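Glutamyl-tRNA(Gln) amidotransferase subunit B, mitochondrial (Saccharomyces cerevisiae, PDB 4N0H) is a subunit of a mitochondrial amidotransferase complex and carries a catalytic domain of the GatB/GatE family. Local coordinates at residues Lys73-Leu78 / Leu194-Ile200; Leu78-Asn83 / Phe111-Ile117. All blocks are in the same frame, centred on the assembly; numbering follows the deposited sequence.

Overall arrangement
Both contacts lie on the same side of the chain's centre, within the catalytic domain of the GatB/GatE family, and their own centres are about 12 Å apart. Helix 65-78 runs into both: its last turn packs on the end of helix 181-197 in contact 1, and the chain that leaves it becomes the short strand 81-82, which pairs with strand 102-120 in contact 2. L78 belongs to both. In sequence, contact 2 is completed first, since residues 111-117 come well before residues 194-200. The helix is thereby joined both to a second helix and, through strand 81-82, to the large mixed sheet, and S75 meets F111, A112 and V82 between them.

Contact 1: Lys73-Leu78 / Leu194-Ile200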
loop_
_atom_site.group_PDB
_atom_site.type_symbol
_atom_site.label_atom_id
_atom_site.label_comp_id
_atom_site.label_asym_id
_atom_site.label_seq_id
_atom_site.Cartn_x
_atom_site.Cartn_y
_atom_site.Cartn_z
ATOM N N LYS B 73 16.174 -3.561 24.305
ATOM C CA LYS B 73 16.647 -3.337 25.668
ATOM C C LYS B 73 15.543 -3.601 26.687
ATOM O O LYS B 73 15.781 -4.217 27.732
ATOM C CB LYS B 73 17.215 -1.924 25.827
ATOM C CG LYS B 73 18.382 -1.629 24.896
ATOM C CD LYS B 73 18.930 -0.221 25.089
ATOM C CE LYS B 73 19.721 -0.108 26.376
ATOM N NZ LYS B 73 20.251 1.271 26.590
ATOM N N LEU B 74 14.329 -3.162 26.369
ATOM C CA LEU B 74 13.197 -3.388 27.260
ATOM C C LEU B 74 12.839 -4.873 27.357
ATOM O O LEU B 74 12.592 -5.379 28.446
ATOM C CB LEU B 74 11.978 -2.579 26.817
ATOM C CG LEU B 74 10.754 -2.766 27.710
ATOM C CD1 LEU B 74 11.065 -2.354 29.156
ATOM C CD2 LEU B 74 9.571 -1.990 27.163
ATOM N N SER B 75 12.809 -5.564 26.218
ATOM C CA SER B 75 12.485 -6.991 26.192
ATOM C C SER B 75 13.479 -7.783 27.035
ATOM O O SER B 75 13.095 -8.669 27.793
ATOM C CB SER B 75 12.496 -7.528 24.759
ATOM O OG SER B 75 11.613 -6.798 23.926
ATOM N N LEU B 76 14.757 -7.448 26.897
ATOM C CA LEU B 76 15.816 -8.128 27.631
ATOM C C LEU B 76 15.683 -7.885 29.132
ATOM O O LEU B 76 15.832 -8.805 29.936
ATOM C CB LEU B 76 17.188 -7.667 27.133
ATOM C CG LEU B 76 17.591 -8.183 25.750
ATOM C CD1 LEU B 76 18.872 -7.520 25.274
ATOM C CD2 LEU B 76 17.753 -9.694 25.784
ATOM N N ALA B 77 15.385 -6.646 29.504
ATOM C CA ALA B 77 15.236 -6.290 30.912
ATOM C C ALA B 77 14.066 -7.024 31.557
ATOM O O ALA B 77 14.105 -7.343 32.745
ATOM C CB ALA B 77 15.070 -4.785 31.065
ATOM N N LEU B 78 13.031 -7.294 30.768
ATOM C CA LEU B 78 11.834 -7.971 31.265
ATOM C C LEU B 78 11.937 -9.493 31.164
ATOM O O LEU B 78 11.130 -10.215 31.749
ATOM C CB LEU B 78 10.600 -7.510 30.487
ATOM C CG LEU B 78 10.234 -6.026 30.529
ATOM C CD1 LEU B 78 9.092 -5.765 29.566
ATOM C CD2 LEU B 78 9.875 -5.573 31.943
ATOM N N LEU B 194 12.653 1.784 35.526
ATOM C CA LEU B 194 13.275 0.928 34.518
ATOM C C LEU B 194 13.478 1.631 33.170
ATOM O O LEU B 194 14.579 1.613 32.617
ATOM C CB LEU B 194 12.457 -0.351 34.312
ATOM C CG LEU B 194 13.029 -1.317 33.269
ATOM C CD1 LEU B 194 14.324 -1.936 33.778
ATOM C CD2 LEU B 194 12.020 -2.394 32.890
ATOM N N VAL B 195 12.425 2.245 32.634
ATOM C CA VAL B 195 12.538 2.869 31.314
ATOM C C VAL B 195 13.531 4.034 31.333
ATOM O O VAL B 195 14.238 4.261 30.356
ATOM C CB VAL B 195 11.171 3.316 30.733
ATOM C CG1 VAL B 195 10.224 2.129 30.626
ATOM C CG2 VAL B 195 10.552 4.420 31.567
ATOM N N ARG B 196 13.597 4.745 32.454
ATOM C CA ARG B 196 14.554 5.836 32.612
ATOM C C ARG B 196 15.973 5.292 32.745
ATOM O O ARG B 196 16.922 5.855 32.203
ATOM C CB ARG B 196 14.202 6.690 33.834
ATOM C CG ARG B 196 12.865 7.410 33.730
ATOM C CD ARG B 196 12.497 8.099 35.041
ATOM N NE ARG B 196 13.488 9.101 35.425
ATOM C CZ ARG B 196 13.451 10.377 35.049
ATOM N NH1 ARG B 196 12.464 10.820 34.277
ATOM N NH2 ARG B 196 14.401 11.214 35.448
ATOM N N HIS B 197 16.107 4.187 33.466
ATOM C CA HIS B 197 17.403 3.553 33.670
ATOM C C HIS B 197 17.952 2.973 32.366
ATOM O O HIS B 197 19.162 2.975 32.138
ATOM C CB HIS B 197 17.290 2.458 34.730
ATOM C CG HIS B 197 18.608 1.887 35.150
ATOM N ND1 HIS B 197 19.634 2.667 35.638
ATOM C CD2 HIS B 197 19.065 0.612 35.161
ATOM C CE1 HIS B 197 20.668 1.898 35.930
ATOM N NE2 HIS B 197 20.348 0.646 35.650
ATOM N N LEU B 198 17.058 2.478 31.517
ATOM C CA LEU B 198 17.455 1.939 30.217
ATOM C C LEU B 198 17.682 3.049 29.197
ATOM O O LEU B 198 18.142 2.792 28.084
ATOM C CB LEU B 198 16.397 0.971 29.691
ATOM C CG LEU B 198 16.154 -0.310 30.488
ATOM C CD1 LEU B 198 15.005 -1.097 29.865
ATOM C CD2 LEU B 198 17.422 -1.152 30.540
ATOM N N HIS B 199 17.346 4.280 29.584
ATOM C CA HIS B 199 17.453 5.448 28.707
ATOM C C HIS B 199 16.594 5.337 27.448
ATOM O O HIS B 199 17.034 5.710 26.362
ATOM C CB HIS B 199 18.914 5.722 28.320
ATOM C CG HIS B 199 19.812 5.992 29.486
ATOM N ND1 HIS B 199 20.158 7.267 29.880
ATOM C CD2 HIS B 199 20.438 5.152 30.343
ATOM C CE1 HIS B 199 20.955 7.200 30.930
ATOM N NE2 HIS B 199 21.142 5.927 31.232
ATOM N N ILE B 200 15.371 4.832 27.590
ATOM C CA ILE B 200 14.482 4.708 26.439
ATOM C C ILE B 200 13.275 5.633 26.530
ATOM O O ILE B 200 12.550 5.804 25.552
ATOM C CB ILE B 200 13.993 3.256 26.227
ATOM C CG1 ILE B 200 13.131 2.805 27.409
ATOM C CG2 ILE B 200 15.176 2.323 26.019
ATOM C CD1 ILE B 200 12.545 1.415 27.239
#
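Two helix ends pack together here, the last turns of helix 65-78 against the C-terminal turn of helix 181-197 and the Schellman motif that closes it. L198 turns its CD1 onto the first helix, 3.9 Å from the CB of A77 and equally near the CA of L74; the small methyl of A77 fits between the CD1 atoms of L194 and L198. L194 divides its branches: CD1 lies on the CB of A77, while CD2 stands 3.9 Å from L74 CD1 and 4.0 Å from L78 CD2. With CG anti to the backbone N (chi1 -180°), L74 swings CD1 to the second helix, and its side chain crosses that of L198 at about a right angle. Beyond the Schellman turn, where H199 takes a positive phi, I200 brings CD1 to 4.1 Å from the CB of L74. The long chain of K73, bent at chi3 (74°), carries NZ to 3.0 Å from the carbonyl O of L198. This hydrogen bond places a cation, probably favourably, at the negative end of the helix dipole. L74 and L78 also rest on L138 of strand 130-142, while K73 and L76 touch V304 of helix 298-306.

Contact 2: Leu78-Asn83 / Phe111-Ile117; sequences LGSQVN and FARGGKI
V82 and F111 lie side by side and point the same way, with CG1 of V82 over one face of the ring toward its rim, 4.2 Å from CE1. The branched valine suits a strand, and the flat phenylalanine fills the layer beneath helix 65-78, where it meets A71 and S75. At the far end, L78 and I117 meet obliquely: CD2 of L78 touches CG1 of I117 at 3.6 Å. Between these apolar pairs the backbones form a short antiparallel pairing. Q81 and R113 are a hydrogen-bonded pair, Q81 N to R113 O at 2.7 Å and R113 N to Q81 O at 2.9 Å, and V82 and A112 the non-hydrogen-bonded pair beside it. F111 and A112 form a classic beta bulge opposite L138 of strand 130-142. The pairing ends where N83 N donates to F111 O, and a water lies within hydrogen-bonding distance of that oxygen and of N83 O. S80, with OG anti to its carbonyl carbon (chi1 -55°), reaches G114 O at 3.0 Å from above the carbonyl plane. G115, with the positive phi and extended psi that suit glycine, brings its bare CA to 3.2 Å from L78 O, with S80 OG alongside. K116 N binds L78 O, 3.0 Å away. The guanidinium of R113, its plane 49° from the amide of N83, offers NH2 at its edge to OD1 in a weak bond of 3.4 Å; the firmer partner of N83 is P110 O, bound by ND2.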
loop_
_atom_site.group_PDB
_atom_site.type_symbol
_atom_site.label_atom_id
_atom_site.label_comp_id
_atom_site.label_asym_id
_atom_site.label_seq_id
_atom_site.Cartn_x
_atom_site.Cartn_y
_atom_site.Cartn_z
ATOM N N LEU B 78 13.031 -7.294 30.768
ATOM C CA LEU B 78 11.834 -7.971 31.265
ATOM C C LEU B 78 11.937 -9.493 31.164
ATOM O O LEU B 78 11.130 -10.215 31.749
ATOM C CB LEU B 78 10.600 -7.510 30.487
ATOM C CG LEU B 78 10.234 -6.026 30.529
ATOM C CD1 LEU B 78 9.092 -5.765 29.566
ATOM C CD2 LEU B 78 9.875 -5.573 31.943
ATOM N N GLY B 79 12.919 -9.975 30.412
ATOM C CA GLY B 79 13.029 -11.398 30.143
ATOM C C GLY B 79 11.973 -11.861 29.153
ATOM O O GLY B 79 11.552 -13.017 29.169
ATOM N N SER B 80 11.537 -10.954 28.283
ATOM C CA SER B 80 10.529 -11.288 27.285
ATOM C C SER B 80 11.140 -12.112 26.157
ATOM O O SER B 80 12.342 -12.036 25.906
ATOM C CB SER B 80 9.908 -10.016 26.709
ATOM O OG SER B 80 9.381 -9.201 27.739
ATOM N N GLN B 81 10.313 -12.902 25.483
ATOM C CA GLN B 81 10.757 -13.592 24.277
ATOM C C GLN B 81 10.491 -12.732 23.048
ATOM O O GLN B 81 9.339 -12.440 22.717
ATOM C CB GLN B 81 10.075 -14.953 24.126
ATOM C CG GLN B 81 10.150 -15.505 22.704
ATOM C CD GLN B 81 10.078 -17.017 22.649
ATOM O OE1 GLN B 81 10.920 -17.710 23.220
ATOM N NE2 GLN B 81 9.071 -17.537 21.956
ATOM N N VAL B 82 11.564 -12.316 22.386
ATOM C CA VAL B 82 11.447 -11.513 21.178
ATOM C C VAL B 82 10.905 -12.367 20.043
ATOM O O VAL B 82 11.412 -13.459 19.785
ATOM C CB VAL B 82 12.802 -10.914 20.764
ATOM C CG1 VAL B 82 12.676 -10.183 19.429
ATOM C CG2 VAL B 82 13.324 -9.982 21.851
ATOM N N ASN B 83 9.867 -11.868 19.379
ATOM C CA ASN B 83 9.241 -12.586 18.276
ATOM C C ASN B 83 10.228 -12.788 17.129
ATOM O O ASN B 83 10.969 -11.872 16.773
ATOM C CB ASN B 83 8.010 -11.823 17.782
ATOM C CG ASN B 83 6.907 -12.742 17.298
ATOM O OD1 ASN B 83 7.158 -13.892 16.936
ATOM N ND2 ASN B 83 5.677 -12.239 17.290
ATOM N N PHE B 111 6.239 -7.242 19.007
ATOM C CA PHE B 111 7.695 -7.328 19.064
ATOM C C PHE B 111 8.186 -8.433 20.004
ATOM O O PHE B 111 9.129 -9.150 19.681
ATOM C CB PHE B 111 8.305 -5.982 19.482
ATOM C CG PHE B 111 9.813 -5.955 19.418
ATOM C CD1 PHE B 111 10.578 -6.222 20.547
ATOM C CD2 PHE B 111 10.464 -5.678 18.226
ATOM C CE1 PHE B 111 11.963 -6.203 20.487
ATOM C CE2 PHE B 111 11.851 -5.655 18.158
ATOM C CZ PHE B 111 12.600 -5.923 19.288
ATOM N N ALA B 112 7.551 -8.554 21.166
ATOM C CA ALA B 112 7.939 -9.553 22.158
ATOM C C ALA B 112 6.742 -10.048 22.953
ATOM O O ALA B 112 5.707 -9.384 23.029
ATOM C CB ALA B 112 9.000 -8.991 23.103
ATOM N N ARG B 113 6.891 -11.225 23.545
ATOM C CA ARG B 113 5.856 -11.785 24.400
ATOM C C ARG B 113 6.479 -12.356 25.668
ATOM O O ARG B 113 7.674 -12.669 25.704
ATOM C CB ARG B 113 5.067 -12.864 23.656
ATOM C CG ARG B 113 4.108 -12.317 22.604
ATOM C CD ARG B 113 3.458 -13.438 21.801
ATOM N NE ARG B 113 4.309 -13.905 20.707
ATOM C CZ ARG B 113 4.183 -15.088 20.112
ATOM N NH1 ARG B 113 3.247 -15.940 20.510
ATOM N NH2 ARG B 113 4.999 -15.426 19.122
ATOM N N GLY B 114 5.666 -12.486 26.710
ATOM C CA GLY B 114 6.143 -13.009 27.976
ATOM C C GLY B 114 6.987 -11.991 28.714
ATOM O O GLY B 114 6.975 -10.802 28.390
ATOM N N GLY B 115 7.737 -12.462 29.703
ATOM C CA GLY B 115 8.497 -11.575 30.560
ATOM C C GLY B 115 7.739 -11.308 31.844
ATOM O O GLY B 115 6.619 -11.792 32.018
ATOM N N LYS B 116 8.339 -10.533 32.740
ATOM C CA LYS B 116 7.731 -10.265 34.036
ATOM C C LYS B 116 8.475 -9.171 34.786
ATOM O O LYS B 116 9.586 -8.794 34.419
ATOM C CB LYS B 116 7.739 -11.536 34.885
ATOM C CG LYS B 116 9.138 -11.983 35.266
ATOM C CD LYS B 116 9.138 -13.334 35.950
ATOM C CE LYS B 116 10.545 -13.712 36.390
ATOM N NZ LYS B 116 10.617 -15.107 36.911
ATOM N N ILE B 117 7.853 -8.674 35.849
ATOM C CA ILE B 117 8.519 -7.774 36.782
ATOM C C ILE B 117 8.316 -8.273 38.211
ATOM O O ILE B 117 7.192 -8.539 38.636
ATOM C CB ILE B 117 8.026 -6.315 36.636
ATOM C CG1 ILE B 117 8.567 -5.705 35.342
ATOM C CG2 ILE B 117 8.469 -5.475 37.821
ATOM C CD1 ILE B 117 8.340 -4.213 35.221
HETATM O O HOH W 1 10.232 -8.968 16.863
#